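Local atomic coordinates of soluble lytic murein transglycosylase (Escherichia coli, PDB entry 1QSA), a protein that cleaves the glycosidic bonds between N-acetylmuramic acid and N-acetylglucosamine in peptidoglycan, leaving a 1,6-anhydro bond in the muramic acid. Residues T67-R72 and W404-K409; N199-F204 and A223-Q228; R302-W307 and Q325-L330; R349-M354 and P606-A611; D369-N374 and L445-P450. One frame throughout, in Å; residues are numbered along the deposited sequence.

Contact 1 (T67-R72 and W404-K409); sequences TLPPAR and WANLVK
Asn406 reaches from helix 397-408 to Thr67 in the turn that opens helix 69-84. Its CG lies opposite the carbonyl carbon and next to the backbone N (chi1 -76°), which carries the amide across to the other segment. Asn406 ND2 donates to Thr67 O at 3.2 Å, with an N-H...O angle of 143°. The acceptor lies close to the amide plane of Asn406. The donor, however, sits above the carbonyl plane of Thr67, 50° out of it, and uses neither lone pair squarely. Asn406 ND2 also passes the ring of Pro69, 3.7 Å from Pro69 CG. Arg72 CD comes within 4.2 Å of Asn406 ND2. The other end of the amide is engaged from its own segment. Lys409 runs out extended, bends at chi3, and brings NZ back to Asn406 OD1 in a weak bond of 3.4 Å. The two bonds together help fix which way round the amide sits. Thr67 OG1 is bonded to Arg387 of helix 383-393. The contact lies at the surface. It joins an early helix of the chain to a helix of the L domain, consistent with the ring that the alpha-superhelix and the L domain of Slt70 make together.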
# COMPACT_ATOMS: atom_id res chain seq x y z
N THR A 67 0.22 -14.52 -22.99
CA THR A 67 -0.23 -13.28 -22.36
C THR A 67 -1.46 -13.42 -21.45
O THR A 67 -1.96 -12.43 -20.93
CB THR A 67 -0.50 -12.17 -23.41
OG1 THR A 67 -1.57 -12.57 -24.27
CG2 THR A 67 0.77 -11.90 -24.24
N LEU A 68 -1.92 -14.65 -21.25
CA LEU A 68 -3.08 -14.89 -20.39
C LEU A 68 -2.59 -14.93 -18.93
O LEU A 68 -1.84 -15.83 -18.56
CB LEU A 68 -3.72 -16.22 -20.78
CG LEU A 68 -4.98 -16.60 -19.99
CD1 LEU A 68 -6.12 -15.66 -20.35
CD2 LEU A 68 -5.35 -18.04 -20.31
N PRO A 69 -3.05 -13.98 -18.08
CA PRO A 69 -2.58 -14.01 -16.69
C PRO A 69 -2.73 -15.36 -15.97
O PRO A 69 -1.77 -15.82 -15.35
CB PRO A 69 -3.36 -12.86 -16.04
CG PRO A 69 -3.52 -11.88 -17.17
CD PRO A 69 -3.89 -12.79 -18.33
N PRO A 70 -3.90 -16.03 -16.04
CA PRO A 70 -3.96 -17.32 -15.34
C PRO A 70 -3.07 -18.44 -15.92
O PRO A 70 -2.77 -19.40 -15.21
CB PRO A 70 -5.45 -17.68 -15.36
CG PRO A 70 -5.99 -16.90 -16.53
CD PRO A 70 -5.26 -15.59 -16.43
N ALA A 71 -2.66 -18.32 -17.18
CA ALA A 71 -1.76 -19.33 -17.74
C ALA A 71 -0.39 -19.13 -17.08
O ALA A 71 0.35 -20.08 -16.82
CB ALA A 71 -1.65 -19.21 -19.25
N ARG A 72 -0.06 -17.87 -16.77
CA ARG A 72 1.21 -17.57 -16.14
C ARG A 72 1.25 -18.06 -14.70
O ARG A 72 2.25 -18.64 -14.27
CB ARG A 72 1.54 -16.08 -16.24
CG ARG A 72 1.59 -15.58 -17.70
CD ARG A 72 1.89 -14.08 -17.79
NE ARG A 72 3.21 -13.80 -18.35
CZ ARG A 72 4.37 -13.93 -17.70
NH1 ARG A 72 4.40 -14.34 -16.43
NH2 ARG A 72 5.50 -13.64 -18.31
N TRP A 404 -4.80 -5.94 -18.34
CA TRP A 404 -4.36 -4.59 -18.67
C TRP A 404 -2.92 -4.38 -18.22
O TRP A 404 -2.13 -3.73 -18.93
CB TRP A 404 -5.29 -3.57 -18.00
CG TRP A 404 -5.13 -2.15 -18.49
CD1 TRP A 404 -4.69 -1.08 -17.77
CD2 TRP A 404 -5.52 -1.64 -19.78
NE1 TRP A 404 -4.80 0.08 -18.52
CE2 TRP A 404 -5.30 -0.24 -19.75
CE3 TRP A 404 -6.04 -2.22 -20.94
CZ2 TRP A 404 -5.59 0.59 -20.85
CZ3 TRP A 404 -6.33 -1.40 -22.03
CH2 TRP A 404 -6.11 -0.01 -21.97
N ALA A 405 -2.57 -4.94 -17.07
CA ALA A 405 -1.23 -4.81 -16.51
C ALA A 405 -0.20 -5.33 -17.50
O ALA A 405 0.85 -4.72 -17.69
CB ALA A 405 -1.13 -5.54 -15.18
N ASN A 406 -0.50 -6.46 -18.14
CA ASN A 406 0.42 -7.04 -19.13
C ASN A 406 0.50 -6.18 -20.38
O ASN A 406 1.56 -6.02 -20.96
CB ASN A 406 -0.07 -8.43 -19.57
CG ASN A 406 0.20 -9.50 -18.55
OD1 ASN A 406 0.93 -9.28 -17.59
ND2 ASN A 406 -0.37 -10.68 -18.78
N LEU A 407 -0.64 -5.64 -20.79
CA LEU A 407 -0.70 -4.80 -21.98
C LEU A 407 0.08 -3.48 -21.86
O LEU A 407 0.80 -3.10 -22.79
CB LEU A 407 -2.18 -4.56 -22.33
CG LEU A 407 -2.59 -4.14 -23.74
CD1 LEU A 407 -1.90 -5.00 -24.79
CD2 LEU A 407 -4.10 -4.26 -23.86
N VAL A 408 0.05 -2.85 -20.69
CA VAL A 408 0.75 -1.57 -20.51
C VAL A 408 2.21 -1.72 -20.09
O VAL A 408 3.01 -0.80 -20.26
CB VAL A 408 0.00 -0.66 -19.49
CG1 VAL A 408 -1.43 -0.45 -19.94
CG2 VAL A 408 0.02 -1.26 -18.10
N LYS A 409 2.57 -2.89 -19.60
CA LYS A 409 3.93 -3.15 -19.13
C LYS A 409 4.99 -3.15 -20.23
O LYS A 409 4.77 -3.69 -21.32
CB LYS A 409 3.96 -4.49 -18.38
CG LYS A 409 5.23 -4.79 -17.61
CD LYS A 409 5.08 -6.10 -16.86
CE LYS A 409 4.88 -7.27 -17.83
NZ LYS A 409 4.23 -8.46 -17.20

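Contact 2 (N199-F204 and A223-Q228); sequences NTVLTF and ASVARQ
Asn199 and Gln228 point their amides at each other from opposite directions. Asn199 stands just ahead of helix 201-207, and Gln228 is the last residue of helix 212-228. Their amide planes are 62° apart, so the groups do not stack. Asn199 ND2 donates to Gln228 OE1 at 3.1 Å, and the bond is nearly straight at 173°. The acceptor lies close to the Asn199 amide plane, while the donor is moderately tilted from the carbonyl plane of Gln228. Gln228 is extended beyond CG, and this length carries OE1 across to meet ND2.

Next to the amide pair is Val225, one turn earlier on the same helix as Gln228. Its CG1 is anti to the backbone N (chi1 171°), and CG2 lies beside that N. Both methyls face Asn199 OD1, with Val225 CG2 at 3.6 Å and Val225 CG1 at 3.8 Å. The two side chains cross at a slant. Val225 CG2 also meets Val201 CG1 at 4.1 Å. Around this buried pair, Met236 and Asn232 of helix 230-243 close in on Val201 and Val225 respectively.

The chemistry is thus split in two. One amide hydrogen bond lies between two exposed side chains, with a buried valine pair beside it. The contact is uncharged: one neutral amide bond and one apolar pair. It therefore probably depends little on ionisation.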
# COMPACT_ATOMS: atom_id res chain seq x y z
N ASN A 199 10.66 -6.88 27.69
CA ASN A 199 11.05 -6.28 28.96
C ASN A 199 12.20 -7.01 29.62
O ASN A 199 12.75 -6.53 30.61
CB ASN A 199 9.86 -6.11 29.90
CG ASN A 199 8.90 -5.07 29.40
OD1 ASN A 199 9.22 -3.87 29.38
ND2 ASN A 199 7.75 -5.50 28.91
N THR A 200 12.60 -8.16 29.06
CA THR A 200 13.75 -8.90 29.60
C THR A 200 15.04 -8.37 28.93
O THR A 200 16.12 -8.91 29.16
CB THR A 200 13.65 -10.42 29.32
OG1 THR A 200 13.53 -10.65 27.91
CG2 THR A 200 12.45 -11.01 30.03
N VAL A 201 14.93 -7.30 28.15
CA VAL A 201 16.08 -6.77 27.43
C VAL A 201 17.34 -6.43 28.24
O VAL A 201 18.45 -6.71 27.78
CB VAL A 201 15.70 -5.58 26.49
CG1 VAL A 201 15.26 -4.35 27.30
CG2 VAL A 201 16.88 -5.25 25.57
N LEU A 202 17.19 -5.83 29.42
CA LEU A 202 18.38 -5.50 30.20
C LEU A 202 19.05 -6.77 30.73
O LEU A 202 20.28 -6.87 30.75
CB LEU A 202 18.05 -4.53 31.33
CG LEU A 202 19.27 -3.98 32.09
CD1 LEU A 202 20.26 -3.31 31.14
CD2 LEU A 202 18.79 -2.98 33.15
N THR A 203 18.24 -7.75 31.12
CA THR A 203 18.75 -9.04 31.61
C THR A 203 19.46 -9.73 30.43
O THR A 203 20.57 -10.24 30.58
CB THR A 203 17.61 -9.95 32.12
OG1 THR A 203 16.96 -9.31 33.23
CG2 THR A 203 18.14 -11.29 32.58
N PHE A 204 18.83 -9.68 29.25
CA PHE A 204 19.40 -10.27 28.03
C PHE A 204 20.78 -9.65 27.76
O PHE A 204 21.75 -10.35 27.50
CB PHE A 204 18.46 -10.02 26.84
CG PHE A 204 19.01 -10.46 25.50
CD1 PHE A 204 18.83 -11.77 25.05
CD2 PHE A 204 19.69 -9.56 24.67
CE1 PHE A 204 19.31 -12.18 23.80
CE2 PHE A 204 20.18 -9.95 23.42
CZ PHE A 204 19.99 -11.26 22.98
N ALA A 223 13.13 -1.01 21.46
CA ALA A 223 12.09 -0.25 20.77
C ALA A 223 10.69 -0.73 21.20
O ALA A 223 9.78 0.08 21.38
CB ALA A 223 12.27 -0.39 19.26
N SER A 224 10.53 -2.04 21.41
CA SER A 224 9.24 -2.58 21.85
C SER A 224 8.91 -2.09 23.26
O SER A 224 7.76 -1.76 23.57
CB SER A 224 9.24 -4.11 21.80
OG SER A 224 9.48 -4.57 20.49
N VAL A 225 9.94 -2.04 24.11
CA VAL A 225 9.78 -1.55 25.49
C VAL A 225 9.37 -0.08 25.47
O VAL A 225 8.48 0.32 26.21
CB VAL A 225 11.09 -1.70 26.31
CG1 VAL A 225 10.95 -0.98 27.66
CG2 VAL A 225 11.40 -3.18 26.54
N ALA A 226 10.01 0.72 24.61
CA ALA A 226 9.70 2.15 24.52
C ALA A 226 8.28 2.40 24.04
O ALA A 226 7.66 3.41 24.40
CB ALA A 226 10.68 2.86 23.60
N ARG A 227 7.78 1.50 23.19
CA ARG A 227 6.43 1.63 22.67
C ARG A 227 5.41 1.42 23.79
O ARG A 227 4.35 2.04 23.79
CB ARG A 227 6.22 0.62 21.54
CG ARG A 227 4.91 0.79 20.78
CD ARG A 227 4.86 -0.17 19.61
NE ARG A 227 3.58 -0.11 18.89
CZ ARG A 227 2.56 -0.93 19.10
NH1 ARG A 227 2.65 -1.91 20.00
NH2 ARG A 227 1.45 -0.79 18.40
N GLN A 228 5.75 0.55 24.74
CA GLN A 228 4.89 0.25 25.88
C GLN A 228 5.00 1.32 26.98
O GLN A 228 3.99 1.74 27.54
CB GLN A 228 5.27 -1.11 26.50
CG GLN A 228 5.08 -2.33 25.61
CD GLN A 228 5.56 -3.62 26.27
OE1 GLN A 228 5.74 -3.68 27.49
NE2 GLN A 228 5.76 -4.66 25.46

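Contact 3 (R302-W307 and Q325-L330); sequences RGLNTW and QADLLL
Leu328 packs against Leu304 and Asn305 where two successive helices of the alpha-superhelix, 301-310 and 319-331, cross. The local axes come within 10.6 Å at an angle of 127°, so the helices cross steeply, in the antiparallel sense. The Leu328 side chain leaves its backbone with CG opposite the carbonyl carbon (chi1 -71°). From CB the chain leads across to CG, the first atom to touch: Leu328 CG is 3.9 Å from Leu304 CD2. At the fork the two methyls part. Leu328 CD1 goes to Asn305, 3.9 Å from Asn305 CA and 4.0 Å from Asn305 ND2. Leu328 CD2 lies 3.6 Å from Leu304 CD2 and 3.9 Å from Leu304 CG. Val292 and Leu296 of helix 285-298 also pack on Leu304. Asp327, next to Leu328, is held by salt bridges to Arg301 and Arg359. Asp327 OD2, which takes the Arg301 bridge, still lies 4.5 Å from Leu304 CD2.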
# COMPACT_ATOMS: atom_id res chain seq x y z
N ARG A 302 8.98 29.90 17.18
CA ARG A 302 10.42 29.77 17.41
C ARG A 302 10.86 28.34 17.15
O ARG A 302 11.94 28.09 16.60
CB ARG A 302 10.80 30.16 18.84
CG ARG A 302 10.70 31.63 19.06
CD ARG A 302 11.24 32.09 20.40
NE ARG A 302 11.29 33.55 20.40
CZ ARG A 302 11.53 34.30 21.46
NH1 ARG A 302 11.74 33.75 22.65
NH2 ARG A 302 11.55 35.62 21.34
N GLY A 303 10.02 27.40 17.57
CA GLY A 303 10.31 25.99 17.38
C GLY A 303 10.37 25.61 15.91
O GLY A 303 11.22 24.84 15.50
N LEU A 304 9.47 26.17 15.12
CA LEU A 304 9.46 25.88 13.69
C LEU A 304 10.77 26.36 13.08
O LEU A 304 11.38 25.65 12.29
CB LEU A 304 8.27 26.56 13.01
CG LEU A 304 8.22 26.37 11.49
CD1 LEU A 304 8.12 24.86 11.16
CD2 LEU A 304 7.06 27.15 10.89
N ASN A 305 11.18 27.57 13.45
CA ASN A 305 12.43 28.14 12.93
C ASN A 305 13.61 27.25 13.33
O ASN A 305 14.41 26.85 12.49
CB ASN A 305 12.63 29.56 13.46
CG ASN A 305 13.88 30.22 12.87
OD1 ASN A 305 14.86 30.48 13.58
ND2 ASN A 305 13.86 30.49 11.58
N THR A 306 13.67 26.89 14.61
CA THR A 306 14.75 26.06 15.13
C THR A 306 14.85 24.68 14.47
O THR A 306 15.92 24.29 13.99
CB THR A 306 14.59 25.83 16.65
OG1 THR A 306 14.70 27.09 17.33
CG2 THR A 306 15.65 24.85 17.18
N TRP A 307 13.74 23.97 14.45
CA TRP A 307 13.71 22.62 13.89
C TRP A 307 13.79 22.50 12.36
O TRP A 307 14.40 21.56 11.85
CB TRP A 307 12.54 21.85 14.51
CG TRP A 307 12.73 21.67 16.00
CD1 TRP A 307 12.04 22.31 16.99
CD2 TRP A 307 13.73 20.87 16.65
NE1 TRP A 307 12.55 21.96 18.22
CE2 TRP A 307 13.58 21.08 18.04
CE3 TRP A 307 14.73 20.00 16.20
CZ2 TRP A 307 14.40 20.44 18.99
CZ3 TRP A 307 15.54 19.36 17.13
CH2 TRP A 307 15.37 19.59 18.51
N GLN A 325 9.35 27.18 4.91
CA GLN A 325 10.48 28.12 4.93
C GLN A 325 9.92 29.47 4.45
O GLN A 325 10.24 30.52 5.02
CB GLN A 325 11.59 27.66 3.99
CG GLN A 325 12.80 28.59 3.98
CD GLN A 325 13.48 28.70 5.33
OE1 GLN A 325 13.09 29.51 6.18
NE2 GLN A 325 14.49 27.87 5.55
N ALA A 326 9.09 29.43 3.41
CA ALA A 326 8.46 30.62 2.87
C ALA A 326 7.56 31.25 3.94
O ALA A 326 7.53 32.47 4.08
CB ALA A 326 7.64 30.27 1.64
N ASP A 327 6.84 30.41 4.68
CA ASP A 327 5.95 30.89 5.75
C ASP A 327 6.74 31.68 6.81
O ASP A 327 6.31 32.75 7.25
CB ASP A 327 5.22 29.72 6.39
CG ASP A 327 4.22 30.15 7.45
OD1 ASP A 327 3.09 30.55 7.10
OD2 ASP A 327 4.59 30.11 8.64
N LEU A 328 7.89 31.15 7.20
CA LEU A 328 8.76 31.81 8.18
C LEU A 328 9.30 33.14 7.63
O LEU A 328 9.28 34.17 8.32
CB LEU A 328 9.94 30.92 8.54
CG LEU A 328 9.68 29.67 9.38
CD1 LEU A 328 10.94 28.84 9.43
CD2 LEU A 328 9.21 30.09 10.79
N LEU A 329 9.74 33.12 6.38
CA LEU A 329 10.28 34.32 5.72
C LEU A 329 9.24 35.42 5.59
O LEU A 329 9.55 36.60 5.76
CB LEU A 329 10.83 33.97 4.33
CG LEU A 329 12.16 33.20 4.32
CD1 LEU A 329 12.42 32.65 2.91
CD2 LEU A 329 13.31 34.11 4.78
N LEU A 330 8.00 35.04 5.30
CA LEU A 330 6.93 36.03 5.20
C LEU A 330 6.74 36.73 6.55
O LEU A 330 6.65 37.95 6.60
CB LEU A 330 5.60 35.38 4.78
CG LEU A 330 5.50 34.98 3.31
CD1 LEU A 330 4.25 34.11 3.09
CD2 LEU A 330 5.41 36.26 2.45

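Contact 4 (R349-M354 and P606-A611); sequences RGFYPM and PTLMSA. With SO4 (sulfate ion), chain B.
Leu608 sits between Phe351 and Met354, where the C-terminal loop 606-611 packs on the first turn of helix 351-359 of the alpha-superhelix. Its CG is anti to the backbone N (chi1 -174°), and its two methyls divide the work. Leu608 CD2 approaches the Phe351 ring obliquely, 3.9 Å from Phe351 CE1. Leu608 CD1 meets Met354 CB at 4.0 Å; the neighbouring Met354 SD has a second conformer, so its part is doubtful. A water ties the backbones together. It donates to Met354 O at 2.8 Å and accepts from Leu608 N at 3.2 Å. Further out, Gln358 bonds Met609 N and Arg545 bonds Leu608 O, which fixes the loop on both sides of the amide that follows Leu608. Leu592 of helix 582-601 packs on the Phe351 ring.

Ahead of the helix, Arg349 bends at chi3 and turns its guanidinium edge to a sulfate, which Arg448 and Tyr597 also hold. NH1 forms a salt bridge with Asp443. With an alanine in place of this arginine, the Asp443 carboxylate would probably lose this mate and the anion one of its holders. Arg349 NE reaches sulfate O3 by only a weak bond of 3.4 Å, and Gly350 CA lies 3.8 Å from sulfate O1.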
# COMPACT_ATOMS: atom_id res chain seq x y z
N ARG A 349 3.29 20.37 -9.51
CA ARG A 349 1.98 19.73 -9.39
C ARG A 349 1.72 19.26 -7.96
O ARG A 349 2.64 18.84 -7.27
CB ARG A 349 1.96 18.52 -10.34
CG ARG A 349 0.65 17.76 -10.44
CD ARG A 349 0.85 16.45 -11.23
NE ARG A 349 1.81 15.57 -10.56
CZ ARG A 349 3.08 15.41 -10.93
NH1 ARG A 349 3.55 16.02 -12.00
NH2 ARG A 349 3.87 14.61 -10.23
N GLY A 350 0.48 19.39 -7.50
CA GLY A 350 0.15 18.89 -6.18
C GLY A 350 -0.35 19.81 -5.09
O GLY A 350 -0.61 20.99 -5.31
N PHE A 351 -0.50 19.22 -3.91
CA PHE A 351 -1.01 19.91 -2.74
C PHE A 351 -0.30 21.22 -2.40
O PHE A 351 -0.94 22.27 -2.41
CB PHE A 351 -0.99 18.98 -1.53
CG PHE A 351 -1.48 19.63 -0.26
CD1 PHE A 351 -2.84 19.77 -0.02
CD2 PHE A 351 -0.57 20.08 0.70
CE1 PHE A 351 -3.28 20.36 1.17
CE2 PHE A 351 -1.00 20.66 1.88
CZ PHE A 351 -2.36 20.80 2.12
N TYR A 352 1.00 21.17 -2.11
CA TYR A 352 1.72 22.40 -1.75
C TYR A 352 1.74 23.46 -2.86
O TYR A 352 1.63 24.65 -2.57
CB TYR A 352 3.08 22.11 -1.13
CG TYR A 352 2.95 21.90 0.37
CD1 TYR A 352 2.72 22.99 1.21
CD2 TYR A 352 3.02 20.62 0.93
CE1 TYR A 352 2.57 22.82 2.57
CE2 TYR A 352 2.87 20.44 2.31
CZ TYR A 352 2.65 21.55 3.12
OH TYR A 352 2.49 21.44 4.47
N PRO A 353 1.94 23.05 -4.13
CA PRO A 353 1.92 24.06 -5.19
C PRO A 353 0.57 24.79 -5.15
O PRO A 353 0.50 26.00 -5.35
CB PRO A 353 2.07 23.21 -6.45
CG PRO A 353 3.03 22.19 -6.02
CD PRO A 353 2.57 21.81 -4.62
N MET A 354 -0.52 24.06 -4.85
CA MET A 354 -1.85 24.68 -4.77
C MET A 354 -2.00 25.56 -3.51
O MET A 354 -2.69 26.59 -3.55
CB MET A 354 -2.93 23.59 -4.71
CG MET A 354 -3.08 22.74 -5.95
SD MET A 354 -4.36 21.47 -5.71
CE MET A 354 -4.16 20.54 -7.22
N PRO A 606 -10.79 25.75 -9.38
CA PRO A 606 -10.10 24.81 -8.50
C PRO A 606 -9.32 25.34 -7.28
O PRO A 606 -8.30 24.77 -6.93
CB PRO A 606 -9.20 24.03 -9.46
CG PRO A 606 -8.82 25.07 -10.47
CD PRO A 606 -10.04 25.95 -10.64
N THR A 607 -9.83 26.38 -6.62
CA THR A 607 -9.15 26.92 -5.44
C THR A 607 -9.03 25.77 -4.42
O THR A 607 -9.98 25.04 -4.21
CB THR A 607 -9.94 28.08 -4.82
OG1 THR A 607 -10.23 29.05 -5.84
CG2 THR A 607 -9.13 28.76 -3.70
N LEU A 608 -7.86 25.62 -3.81
CA LEU A 608 -7.65 24.51 -2.88
C LEU A 608 -8.61 24.36 -1.71
O LEU A 608 -9.07 23.26 -1.40
CB LEU A 608 -6.21 24.51 -2.37
CG LEU A 608 -5.86 23.28 -1.52
CD1 LEU A 608 -5.79 22.04 -2.40
CD2 LEU A 608 -4.55 23.51 -0.78
N MET A 609 -8.84 25.47 -1.01
CA MET A 609 -9.72 25.47 0.16
C MET A 609 -10.76 26.58 0.06
O MET A 609 -10.54 27.60 -0.59
CB MET A 609 -8.91 25.68 1.46
CG MET A 609 -7.85 24.62 1.72
SD MET A 609 -7.16 24.76 3.37
CE MET A 609 -5.65 23.84 3.23
N SER A 610 -11.89 26.37 0.73
CA SER A 610 -12.94 27.38 0.79
C SER A 610 -12.43 28.48 1.72
O SER A 610 -11.48 28.27 2.48
CB SER A 610 -14.23 26.78 1.36
OG SER A 610 -14.11 26.49 2.75
N ALA A 611 -13.04 29.65 1.66
CA ALA A 611 -12.62 30.76 2.53
C ALA A 611 -12.75 30.33 4.00
O ALA A 611 -11.89 30.64 4.81
CB ALA A 611 -13.49 31.98 2.28
S SO4 B . -0.82 14.82 -7.74
O1 SO4 B . -1.65 15.62 -6.82
O2 SO4 B . -1.11 15.22 -9.13
O3 SO4 B . 0.59 15.08 -7.43
O4 SO4 B . -1.09 13.38 -7.56
O HOH W 1 -5.15 26.99 -4.87

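Contact 5 (D369-N374 and L445-P450); sequences DKAPQN and LEERFP. With SO4 (sulfate ion), chain B; SO4 (sulfate ion), chain H.
Glu447 turns back at chi2 (76°), which brings its carboxylate over to Ala371 and Asp369. The contact is a water-bridged one between the short helix 445-448 and the extended loop 369-374, beside helix 413-425 of the L domain. One water donates to Asp369 O at 2.7 Å and to Glu447 OE1 at 2.7 Å, and accepts from Glu446 N. A second water accepts from Ala371 N at 2.9 Å and donates to Glu447 OE2 at 2.7 Å. Each carboxylate oxygen has its own water. OE2 also forms a salt bridge with Arg421, which probably favours the ionised form of Glu447.

Arg448 bends at chi3 (63°) and presents its guanidinium edge to two sulfates, probably from the crystallisation liquor. Phe449 CE2 lies over the centre of one guanidinium face. Trp442 O takes a further bond from NH1. A leucine in place of this arginine would probably leave both anions without their shared partner and the Trp442 carbonyl without this donor. Arg448 NH1 bonds O2 of the chain B sulfate at 2.8 Å. Arg448 NH2 bonds O4 of that ion at 3.0 Å, almost straight at 175°, and O1 of the chain H sulfate at 2.8 Å.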
# COMPACT_ATOMS: atom_id res chain seq x y z
N ASP A 369 -1.12 17.68 -19.84
CA ASP A 369 -0.52 17.10 -21.05
C ASP A 369 -1.60 16.25 -21.70
O ASP A 369 -2.31 15.52 -21.00
CB ASP A 369 0.66 16.19 -20.70
CG ASP A 369 1.87 16.95 -20.17
OD1 ASP A 369 1.84 18.19 -20.15
OD2 ASP A 369 2.84 16.28 -19.79
N LYS A 370 -1.72 16.33 -23.02
CA LYS A 370 -2.73 15.55 -23.72
C LYS A 370 -2.16 14.27 -24.31
O LYS A 370 -0.99 14.21 -24.67
CB LYS A 370 -3.34 16.37 -24.86
CG LYS A 370 -4.12 17.60 -24.42
CD LYS A 370 -4.61 18.36 -25.64
CE LYS A 370 -5.23 19.70 -25.27
NZ LYS A 370 -5.68 20.45 -26.48
N ALA A 371 -3.00 13.24 -24.40
CA ALA A 371 -2.58 11.98 -25.01
C ALA A 371 -2.60 12.23 -26.53
O ALA A 371 -3.14 13.23 -26.99
CB ALA A 371 -3.56 10.87 -24.63
N PRO A 372 -1.97 11.34 -27.31
CA PRO A 372 -1.95 11.51 -28.77
C PRO A 372 -3.36 11.60 -29.37
O PRO A 372 -4.32 11.07 -28.81
CB PRO A 372 -1.24 10.24 -29.25
CG PRO A 372 -0.32 9.91 -28.11
CD PRO A 372 -1.20 10.16 -26.90
N GLN A 373 -3.47 12.29 -30.50
CA GLN A 373 -4.76 12.43 -31.18
C GLN A 373 -5.24 11.06 -31.68
O GLN A 373 -6.44 10.78 -31.65
CB GLN A 373 -4.64 13.40 -32.36
CG GLN A 373 -4.35 14.84 -31.96
CD GLN A 373 -5.51 15.46 -31.18
OE1 GLN A 373 -6.65 14.99 -31.26
NE2 GLN A 373 -5.22 16.54 -30.46
N ASN A 374 -4.30 10.24 -32.14
CA ASN A 374 -4.59 8.89 -32.62
C ASN A 374 -4.22 7.89 -31.53
O ASN A 374 -3.05 7.75 -31.18
CB ASN A 374 -3.75 8.56 -33.86
CG ASN A 374 -4.19 9.30 -35.09
OD1 ASN A 374 -5.20 8.95 -35.71
ND2 ASN A 374 -3.42 10.31 -35.48
N LEU A 445 -3.58 14.82 -16.61
CA LEU A 445 -4.66 14.92 -15.63
C LEU A 445 -6.04 14.41 -16.02
O LEU A 445 -6.74 13.86 -15.17
CB LEU A 445 -4.75 16.35 -15.06
CG LEU A 445 -3.49 16.88 -14.38
CD1 LEU A 445 -3.77 18.27 -13.79
CD2 LEU A 445 -3.00 15.92 -13.30
N GLU A 446 -6.44 14.59 -17.27
CA GLU A 446 -7.77 14.15 -17.68
C GLU A 446 -7.95 12.64 -17.53
O GLU A 446 -9.00 12.18 -17.07
CB GLU A 446 -8.10 14.59 -19.12
CG GLU A 446 -9.59 14.49 -19.39
CD GLU A 446 -10.03 15.05 -20.72
OE1 GLU A 446 -9.20 15.15 -21.64
OE2 GLU A 446 -11.23 15.37 -20.83
N GLU A 447 -6.93 11.88 -17.92
CA GLU A 447 -6.96 10.42 -17.83
C GLU A 447 -6.75 9.93 -16.40
O GLU A 447 -7.23 8.85 -16.03
CB GLU A 447 -5.92 9.79 -18.77
CG GLU A 447 -6.19 10.00 -20.27
CD GLU A 447 -5.84 11.40 -20.76
OE1 GLU A 447 -4.95 12.05 -20.18
OE2 GLU A 447 -6.47 11.86 -21.73
N ARG A 448 -6.03 10.72 -15.60
CA ARG A 448 -5.80 10.36 -14.20
C ARG A 448 -7.03 10.64 -13.32
O ARG A 448 -7.20 10.01 -12.27
CB ARG A 448 -4.64 11.19 -13.60
CG ARG A 448 -3.25 10.93 -14.21
CD ARG A 448 -2.15 11.71 -13.45
NE ARG A 448 -2.06 11.27 -12.06
CZ ARG A 448 -1.72 12.05 -11.04
NH1 ARG A 448 -1.35 13.31 -11.23
NH2 ARG A 448 -1.70 11.55 -9.81
N PHE A 449 -7.87 11.59 -13.73
CA PHE A 449 -9.03 11.96 -12.93
C PHE A 449 -10.29 12.00 -13.76
O PHE A 449 -10.93 13.05 -13.90
CB PHE A 449 -8.73 13.31 -12.25
CG PHE A 449 -7.53 13.27 -11.36
CD1 PHE A 449 -7.60 12.64 -10.12
CD2 PHE A 449 -6.29 13.75 -11.81
CE1 PHE A 449 -6.44 12.46 -9.35
CE2 PHE A 449 -5.13 13.57 -11.05
CZ PHE A 449 -5.20 12.92 -9.82
N PRO A 450 -10.71 10.83 -14.26
CA PRO A 450 -11.92 10.76 -15.09
C PRO A 450 -13.20 11.01 -14.29
O PRO A 450 -13.24 10.71 -13.10
CB PRO A 450 -11.88 9.32 -15.61
CG PRO A 450 -11.25 8.56 -14.47
CD PRO A 450 -10.11 9.49 -14.08
S SO4 B . -0.82 14.82 -7.74
O1 SO4 B . -1.65 15.62 -6.82
O2 SO4 B . -1.11 15.22 -9.13
O3 SO4 B . 0.59 15.08 -7.43
O4 SO4 B . -1.09 13.38 -7.56
S SO4 H . -2.10 8.13 -8.27
O1 SO4 H . -2.40 9.53 -7.93
O2 SO4 H . -1.15 7.58 -7.29
O3 SO4 H . -3.35 7.34 -8.24
O4 SO4 H . -1.51 8.07 -9.62
O HOH W 2 -4.70 14.68 -19.95
O HOH W 3 -5.76 13.73 -23.49

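Contacts 2 and 3 each join near neighbours in the alpha-superhelix and come in series along the chain. The other three join parts further apart in sequence. Contact 1 spans both 2 and 3, and its centre lies about 48 Å from contact 2 and 50 Å from contact 3, on opposite sides of the chain's centre. This is consistent with contact 1 helping to close the ring of helices. Its segments alternate with those of contacts 4 and 5. Contacts 4 and 5 have centres about 21 Å apart and touch, Arg349 CD lying 3.8 Å from Arg448 NH1. They also share one sulfate, and helix 582-601 packs against both. Contacts 3 and 4 have the same centre spacing.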